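Local coordinates for surface layer protein (Geobacillus stearothermophilus, PDB 4UJ8) that probably self-assembles with copies of itself into the crystalline layer on the bacterial cell surface, this chain being a calcium-binding piece comprising domains 6 and 7, at residues A[125-130]-A[148-153]; A[173-178]-A[218-223]. All coordinates share one frame; numbering follows the deposited sequence.

Contact 1 (A[125-130]-A[148-153]); sequences TKKADL and NLDIKD
With chi1 at -166°, Asn148 swings its carboxamide away from its own N and across to the backbone of Ala128, at the end of a two-stranded antiparallel ladder, strand 123-126 beside strand 149-152. Both amide ends are used: Ala128 N donates to Asn148 OD1 at 2.9 Å, and Asn148 ND2 returns a nearly straight bond to Ala128 O (2.9 Å, 178°), with that oxygen in the amide plane. A flip would set NH2 against N-H and O against C=O, so the orientation is probably fixed. The carboxamide extends the pairing beyond the strand, where Lys127 N also donates to Asn148 O. Thr125 and Asp150 form the hydrogen-bonded pair, N to O in both directions, and Lys126 and Leu149 the non-hydrogen-bonded one. Leu149 turns its side chain to the interior, onto Ile233 of strand 231-237. On the face that carries Thr125, Asp150 is crossed at about a right angle by the extended chain of Lys127, from the loop just past the strand, CE 3.3 Å from Asp150 OD2. Lys127 NZ is hydrogen-bonded to Ala147 O, and its salt bridge to Asp150 OD1 is long (3.9 Å). One water lies 2.6 Å from Thr125 OG1 and donates to Asp150 OD2 at 2.7 Å.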
ATOM      1  N   THR A 125      -5.760   5.376  19.499  1.00 15.97           N
ATOM      2  CA  THR A 125      -6.353   5.763  20.775  1.00 17.30           C
ATOM      3  C   THR A 125      -5.327   6.358  21.728  1.00 20.38           C
ATOM      4  O   THR A 125      -4.143   6.009  21.682  1.00 15.18           O
ATOM      5  CB  THR A 125      -7.009   4.573  21.496  1.00 17.86           C
ATOM      6  OG1 THR A 125      -6.030   3.549  21.714  1.00 17.70           O
ATOM      7  CG2 THR A 125      -8.158   4.015  20.679  1.00 20.95           C
ATOM      8  N   LYS A 126      -5.790   7.242  22.606  1.00 18.70           N
ATOM      9  CA  LYS A 126      -4.934   7.783  23.650  1.00 16.80           C
ATOM     10  C   LYS A 126      -5.053   6.942  24.915  1.00 16.82           C
ATOM     11  O   LYS A 126      -6.109   6.365  25.203  1.00 19.80           O
ATOM     12  CB  LYS A 126      -5.272   9.256  23.958  1.00 15.13           C
ATOM     13  CG  LYS A 126      -6.640   9.489  24.605  1.00 15.02           C
ATOM     14  CD  LYS A 126      -6.899  10.973  24.881  1.00 18.34           C
ATOM     15  CE  LYS A 126      -8.379  11.197  25.241  1.00 19.11           C
ATOM     16  NZ  LYS A 126      -8.708  12.606  25.614  1.00 16.98           N
ATOM     17  N   LYS A 127      -3.958   6.872  25.660  1.00 16.20           N
ATOM     18  CA  LYS A 127      -3.903   6.105  26.897  1.00 17.15           C
ATOM     19  C   LYS A 127      -4.382   6.958  28.070  1.00 21.18           C
ATOM     20  O   LYS A 127      -5.232   6.540  28.853  1.00 25.65           O
ATOM     21  CB  LYS A 127      -2.482   5.601  27.152  1.00 21.93           C
ATOM     22  CG  LYS A 127      -1.965   4.633  26.100  1.00 22.09           C
ATOM     23  CD  LYS A 127      -0.496   4.287  26.348  1.00 27.86           C
ATOM     24  CE  LYS A 127      -0.027   3.175  25.425  1.00 28.82           C
ATOM     25  NZ  LYS A 127       1.443   2.959  25.509  1.00 42.74           N
ATOM     26  N   ALA A 128      -3.828   8.159  28.184  1.00 22.15           N
ATOM     27  CA  ALA A 128      -4.205   9.078  29.250  1.00 19.26           C
ATOM     28  C   ALA A 128      -4.619  10.435  28.676  1.00 20.20           C
ATOM     29  O   ALA A 128      -4.266  10.776  27.546  1.00 17.76           O
ATOM     30  CB  ALA A 128      -3.053   9.239  30.246  1.00 19.91           C
ATOM     31  N   ASP A 129      -5.380  11.202  29.447  1.00 19.17           N
ATOM     32  CA  ASP A 129      -5.837  12.517  29.003  1.00 21.33           C
ATOM     33  C   ASP A 129      -4.756  13.576  29.142  1.00 17.11           C
ATOM     34  O   ASP A 129      -4.815  14.625  28.509  1.00 16.47           O
ATOM     35  CB  ASP A 129      -7.068  12.955  29.800  1.00 23.67           C
ATOM     36  CG  ASP A 129      -8.294  12.136  29.475  1.00 26.59           C
ATOM     37  OD1 ASP A 129      -8.257  11.368  28.492  1.00 26.33           O
ATOM     38  OD2 ASP A 129      -9.302  12.271  30.201  1.00 30.66           O
ATOM     39  N   LEU A 130      -3.784  13.292  29.998  1.00 18.71           N
ATOM     40  CA  LEU A 130      -2.736  14.243  30.338  1.00 21.38           C
ATOM     41  C   LEU A 130      -1.354  13.602  30.249  1.00 20.80           C
ATOM     42  O   LEU A 130      -1.172  12.454  30.649  1.00 18.09           O
ATOM     43  CB  LEU A 130      -2.965  14.790  31.758  1.00 19.25           C
ATOM     44  CG  LEU A 130      -1.814  15.523  32.445  1.00 23.18           C
ATOM     45  CD1 LEU A 130      -1.532  16.859  31.770  1.00 26.33           C
ATOM     46  CD2 LEU A 130      -2.103  15.719  33.925  1.00 26.72           C
ATOM     47  N   ASN A 148       1.894   8.001  24.398  1.00 12.17           N
ATOM     48  CA  ASN A 148       0.543   8.077  24.948  1.00 14.50           C
ATOM     49  C   ASN A 148      -0.511   7.614  23.943  1.00 17.27           C
ATOM     50  O   ASN A 148      -1.708   7.700  24.212  1.00 15.83           O
ATOM     51  CB  ASN A 148       0.239   9.511  25.408  1.00 11.11           C
ATOM     52  CG  ASN A 148      -1.004   9.603  26.304  1.00 15.27           C
ATOM     53  OD1 ASN A 148      -1.145   8.867  27.278  1.00 17.00           O
ATOM     54  ND2 ASN A 148      -1.906  10.512  25.963  1.00 13.62           N
ATOM     55  N   LEU A 149      -0.066   7.131  22.783  1.00 16.05           N
ATOM     56  CA  LEU A 149      -0.986   6.633  21.764  1.00 15.64           C
ATOM     57  C   LEU A 149      -0.797   5.140  21.519  1.00 18.31           C
ATOM     58  O   LEU A 149       0.315   4.614  21.609  1.00 21.19           O
ATOM     59  CB  LEU A 149      -0.800   7.391  20.451  1.00 14.03           C
ATOM     60  CG  LEU A 149      -1.059   8.908  20.431  1.00 10.19           C
ATOM     61  CD1 LEU A 149      -0.595   9.468  19.081  1.00 13.47           C
ATOM     62  CD2 LEU A 149      -2.515   9.216  20.671  1.00 17.69           C
ATOM     63  N   ASP A 150      -1.895   4.464  21.202  1.00 17.38           N
ATOM     64  CA  ASP A 150      -1.847   3.108  20.680  1.00 14.23           C
ATOM     65  C   ASP A 150      -2.347   3.144  19.247  1.00 15.41           C
ATOM     66  O   ASP A 150      -3.376   3.763  18.951  1.00 16.47           O
ATOM     67  CB  ASP A 150      -2.682   2.157  21.535  1.00 22.69           C
ATOM     68  CG  ASP A 150      -1.971   1.747  22.809  1.00 27.25           C
ATOM     69  OD1 ASP A 150      -0.794   1.329  22.734  1.00 27.85           O
ATOM     70  OD2 ASP A 150      -2.587   1.848  23.887  1.00 29.15           O
ATOM     71  N   ILE A 151      -1.591   2.520  18.346  1.00 14.77           N
ATOM     72  CA  ILE A 151      -1.959   2.450  16.941  1.00 14.75           C
ATOM     73  C   ILE A 151      -2.142   0.981  16.578  1.00 18.76           C
ATOM     74  O   ILE A 151      -1.275   0.157  16.883  1.00 18.82           O
ATOM     75  CB  ILE A 151      -0.891   3.099  16.029  1.00 13.22           C
ATOM     76  CG1 ILE A 151      -0.636   4.552  16.443  1.00 14.10           C
ATOM     77  CG2 ILE A 151      -1.317   3.043  14.558  1.00 15.76           C
ATOM     78  CD1 ILE A 151       0.409   5.268  15.610  1.00 11.82           C
ATOM     79  N   LYS A 152      -3.287   0.655  15.979  1.00 13.47           N
ATOM     80  CA  LYS A 152      -3.563  -0.698  15.472  1.00 17.07           C
ATOM     81  C   LYS A 152      -3.695  -0.689  13.954  1.00 18.44           C
ATOM     82  O   LYS A 152      -4.243   0.261  13.383  1.00 16.53           O
ATOM     83  CB  LYS A 152      -4.859  -1.269  16.057  1.00 19.52           C
ATOM     84  CG  LYS A 152      -5.020  -1.197  17.568  1.00 24.70           C
ATOM     85  CD  LYS A 152      -3.987  -2.018  18.307  1.00 25.96           C
ATOM     86  CE  LYS A 152      -4.476  -2.308  19.722  1.00 32.68           C
ATOM     87  NZ  LYS A 152      -3.371  -2.341  20.720  1.00 35.30           N
ATOM     88  N   ASP A 153      -3.226  -1.753  13.300  1.00 15.06           N
ATOM     89  CA  ASP A 153      -3.418  -1.888  11.853  1.00 15.62           C
ATOM     90  C   ASP A 153      -4.800  -2.472  11.540  1.00 19.83           C
ATOM     91  O   ASP A 153      -5.615  -2.658  12.443  1.00 17.29           O
ATOM     92  CB  ASP A 153      -2.308  -2.747  11.224  1.00 17.21           C
ATOM     93  CG  ASP A 153      -2.243  -4.173  11.784  1.00 18.52           C
ATOM     94  OD1 ASP A 153      -3.262  -4.699  12.278  1.00 19.15           O
ATOM     95  OD2 ASP A 153      -1.150  -4.777  11.712  1.00 20.73           O
TER
HETATM   96  O   HOH W   1      -4.541   3.685  23.894  1.00 28.12           O
HETATM   97  O   HOH W   2      -5.830   1.679  19.446  1.00 31.83           O

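Contact 2 (A[173-178]-A[218-223]); sequences QALKSV and LTLVFN
The ring of Phe222, projecting from strand 214-222, meets Val178 and Leu175 of helix 170-178 in different ways. The Val178 side chain crosses that of Phe222 obliquely, CG2 lying 3.9 Å from Phe222 CD2, while the carbonyl oxygen of Val178 sits at the ring edge, near its plane. Leu175 runs at about a right angle to the Phe222 side chain; a chi1 of 177° extends its CD1 to 4.0 Å from Phe222 CE2. The same methyl touches Leu220 CD2 more loosely, at 4.4 Å. Beyond the ring, Asn223 N donates to Val178 O (2.9 Å, 158°), joining the strand's exit to Val178, and the Asn223 carboxamide lies against Val178, ND2 3.5 Å from Val178 CA. An alanine in place of Asn223 would remove the carboxamide, and would probably leave Val178 less covered and the outside partner of OD1 without its mate. Ser177 OG bonds back to Ala174 O at 2.6 Å. The axes of helix 173-178 and strand 218-222 approach to 9.1 Å at 66°, and strand 179-184, next in the chain, pairs with strand 214-222, so that Leu179 touches both Leu220 and Phe222.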
ATOM      1  N   GLN A 173       5.866   6.869  11.907  1.00 15.98           N
ATOM      2  CA  GLN A 173       5.532   6.838  10.499  1.00 17.50           C
ATOM      3  C   GLN A 173       4.083   6.397  10.309  1.00 14.48           C
ATOM      4  O   GLN A 173       3.379   6.946   9.467  1.00 13.28           O
ATOM      5  CB  GLN A 173       6.496   5.926   9.741  1.00 19.97           C
ATOM      6  CG  GLN A 173       7.900   6.512   9.673  1.00 26.49           C
ATOM      7  CD  GLN A 173       7.916   7.952   9.161  1.00 29.11           C
ATOM      8  OE1 GLN A 173       7.971   8.910   9.943  1.00 27.35           O
ATOM      9  NE2 GLN A 173       7.878   8.109   7.839  1.00 31.96           N
ATOM     10  N   ALA A 174       3.641   5.442  11.116  1.00 12.57           N
ATOM     11  CA  ALA A 174       2.257   4.982  11.062  1.00 14.44           C
ATOM     12  C   ALA A 174       1.297   6.131  11.405  1.00 14.45           C
ATOM     13  O   ALA A 174       0.297   6.348  10.716  1.00 16.43           O
ATOM     14  CB  ALA A 174       2.045   3.808  12.011  1.00  9.37           C
ATOM     15  N   LEU A 175       1.618   6.870  12.459  1.00 14.82           N
ATOM     16  CA  LEU A 175       0.796   8.013  12.855  1.00 11.31           C
ATOM     17  C   LEU A 175       0.673   9.033  11.721  1.00 13.67           C
ATOM     18  O   LEU A 175      -0.434   9.454  11.378  1.00 13.52           O
ATOM     19  CB  LEU A 175       1.373   8.676  14.110  1.00 14.21           C
ATOM     20  CG  LEU A 175       0.640   9.936  14.581  1.00 12.41           C
ATOM     21  CD1 LEU A 175      -0.772   9.592  14.988  1.00 13.42           C
ATOM     22  CD2 LEU A 175       1.380  10.589  15.741  1.00  9.18           C
ATOM     23  N   LYS A 176       1.806   9.405  11.126  1.00 13.17           N
ATOM     24  CA  LYS A 176       1.844  10.461  10.109  1.00 12.34           C
ATOM     25  C   LYS A 176       1.065  10.060   8.853  1.00 14.30           C
ATOM     26  O   LYS A 176       0.615  10.916   8.093  1.00 17.54           O
ATOM     27  CB  LYS A 176       3.295  10.818   9.736  1.00 15.33           C
ATOM     28  CG  LYS A 176       4.139  11.308  10.926  1.00 15.79           C
ATOM     29  CD  LYS A 176       5.357  12.150  10.513  1.00 20.89           C
ATOM     30  CE  LYS A 176       6.090  11.636   9.298  1.00 19.87           C
ATOM     31  NZ  LYS A 176       7.416  12.308   9.126  1.00 20.33           N
ATOM     32  N   SER A 177       0.899   8.758   8.639  1.00 15.21           N
ATOM     33  CA  SER A 177       0.183   8.283   7.457  1.00 13.53           C
ATOM     34  C   SER A 177      -1.316   8.606   7.528  1.00 16.35           C
ATOM     35  O   SER A 177      -1.982   8.647   6.494  1.00 16.72           O
ATOM     36  CB  SER A 177       0.382   6.774   7.271  1.00 12.73           C
ATOM     37  OG  SER A 177      -0.404   6.014   8.189  1.00 15.95           O
ATOM     38  N   VAL A 178      -1.836   8.824   8.734  1.00 12.87           N
ATOM     39  CA  VAL A 178      -3.271   9.109   8.919  1.00 13.65           C
ATOM     40  C   VAL A 178      -3.531  10.453   9.599  1.00 17.97           C
ATOM     41  O   VAL A 178      -4.686  10.875   9.715  1.00 15.10           O
ATOM     42  CB  VAL A 178      -3.981   8.011   9.752  1.00 12.43           C
ATOM     43  CG1 VAL A 178      -4.055   6.690   8.975  1.00 16.77           C
ATOM     44  CG2 VAL A 178      -3.313   7.821  11.099  1.00 17.45           C
ATOM     45  N   LEU A 218      -3.321  19.589  23.129  1.00 12.88           N
ATOM     46  CA  LEU A 218      -3.002  19.265  21.752  1.00 13.20           C
ATOM     47  C   LEU A 218      -4.104  18.384  21.183  1.00 12.57           C
ATOM     48  O   LEU A 218      -4.436  17.346  21.755  1.00 14.62           O
ATOM     49  CB  LEU A 218      -1.647  18.554  21.655  1.00 14.42           C
ATOM     50  CG  LEU A 218      -0.416  19.366  22.075  1.00 13.07           C
ATOM     51  CD1 LEU A 218       0.873  18.614  21.742  1.00 15.40           C
ATOM     52  CD2 LEU A 218      -0.412  20.728  21.400  1.00  9.51           C
ATOM     53  N   THR A 219      -4.682  18.815  20.071  1.00 11.95           N
ATOM     54  CA  THR A 219      -5.724  18.039  19.411  1.00 15.26           C
ATOM     55  C   THR A 219      -5.190  17.494  18.097  1.00  9.57           C
ATOM     56  O   THR A 219      -4.840  18.244  17.177  1.00 12.48           O
ATOM     57  CB  THR A 219      -6.996  18.869  19.143  1.00 11.44           C
ATOM     58  OG1 THR A 219      -7.411  19.509  20.352  1.00 12.18           O
ATOM     59  CG2 THR A 219      -8.127  17.978  18.635  1.00 12.98           C
ATOM     60  N   LEU A 220      -5.117  16.174  18.030  1.00 15.31           N
ATOM     61  CA  LEU A 220      -4.715  15.487  16.813  1.00 15.06           C
ATOM     62  C   LEU A 220      -5.917  15.339  15.897  1.00 13.95           C
ATOM     63  O   LEU A 220      -6.967  14.885  16.341  1.00 14.99           O
ATOM     64  CB  LEU A 220      -4.136  14.109  17.142  1.00 16.85           C
ATOM     65  CG  LEU A 220      -2.743  13.998  17.766  1.00 15.48           C
ATOM     66  CD1 LEU A 220      -2.638  14.677  19.129  1.00 17.47           C
ATOM     67  CD2 LEU A 220      -2.375  12.523  17.874  1.00 16.00           C
ATOM     68  N   VAL A 221      -5.775  15.741  14.640  1.00 12.10           N
ATOM     69  CA  VAL A 221      -6.865  15.614  13.671  1.00 14.66           C
ATOM     70  C   VAL A 221      -6.422  14.682  12.553  1.00 16.00           C
ATOM     71  O   VAL A 221      -5.320  14.822  12.023  1.00 15.28           O
ATOM     72  CB  VAL A 221      -7.289  16.978  13.088  1.00 12.01           C
ATOM     73  CG1 VAL A 221      -8.366  16.806  12.028  1.00 14.43           C
ATOM     74  CG2 VAL A 221      -7.797  17.870  14.198  1.00 14.39           C
ATOM     75  N   PHE A 222      -7.280  13.727  12.212  1.00 15.90           N
ATOM     76  CA  PHE A 222      -6.917  12.670  11.272  1.00 18.57           C
ATOM     77  C   PHE A 222      -7.595  12.847   9.921  1.00 20.01           C
ATOM     78  O   PHE A 222      -8.560  13.597   9.807  1.00 17.28           O
ATOM     79  CB  PHE A 222      -7.261  11.310  11.882  1.00 17.68           C
ATOM     80  CG  PHE A 222      -6.548  11.040  13.183  1.00 16.84           C
ATOM     81  CD1 PHE A 222      -7.064  11.502  14.393  1.00 12.62           C
ATOM     82  CD2 PHE A 222      -5.350  10.339  13.195  1.00 17.45           C
ATOM     83  CE1 PHE A 222      -6.402  11.252  15.584  1.00 16.03           C
ATOM     84  CE2 PHE A 222      -4.689  10.083  14.382  1.00 15.05           C
ATOM     85  CZ  PHE A 222      -5.207  10.540  15.574  1.00 18.07           C
ATOM     86  N   ASN A 223      -7.091  12.175   8.890  1.00 19.10           N
ATOM     87  CA  ASN A 223      -7.661  12.369   7.565  1.00 19.16           C
ATOM     88  C   ASN A 223      -9.053  11.741   7.466  1.00 21.03           C
ATOM     89  O   ASN A 223      -9.460  10.957   8.329  1.00 22.27           O
ATOM     90  CB  ASN A 223      -6.731  11.831   6.472  1.00 19.00           C
ATOM     91  CG  ASN A 223      -6.448  10.347   6.598  1.00 22.72           C
ATOM     92  OD1 ASN A 223      -7.287   9.574   7.068  1.00 23.51           O
ATOM     93  ND2 ASN A 223      -5.257   9.933   6.153  1.00 23.37           N
TER

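Contact 1 lends the side chains of Leu149 and Ile151 to the interior that contact 2 helps form; the two centres are about 12 Å apart. Leu149 joins them: its CD1 lies 3.7 Å from Leu220 CD2 and 4.0 Å from Leu175 CD2, touching strand and helix of contact 2 alike. Ile151, two residues on, sets CD1 3.7 Å from Leu175 N. The short ladder of contact 1 thus packs over the helix and strand of contact 2. The calcium ligands Asp161, Ser162, Thr165, Thr168 and Glu170 follow strand 149-152, Glu170 opening the helix. The side chain of Leu175 is about 13 Å from a bound calcium ion, and neither contact supplies a calcium ligand.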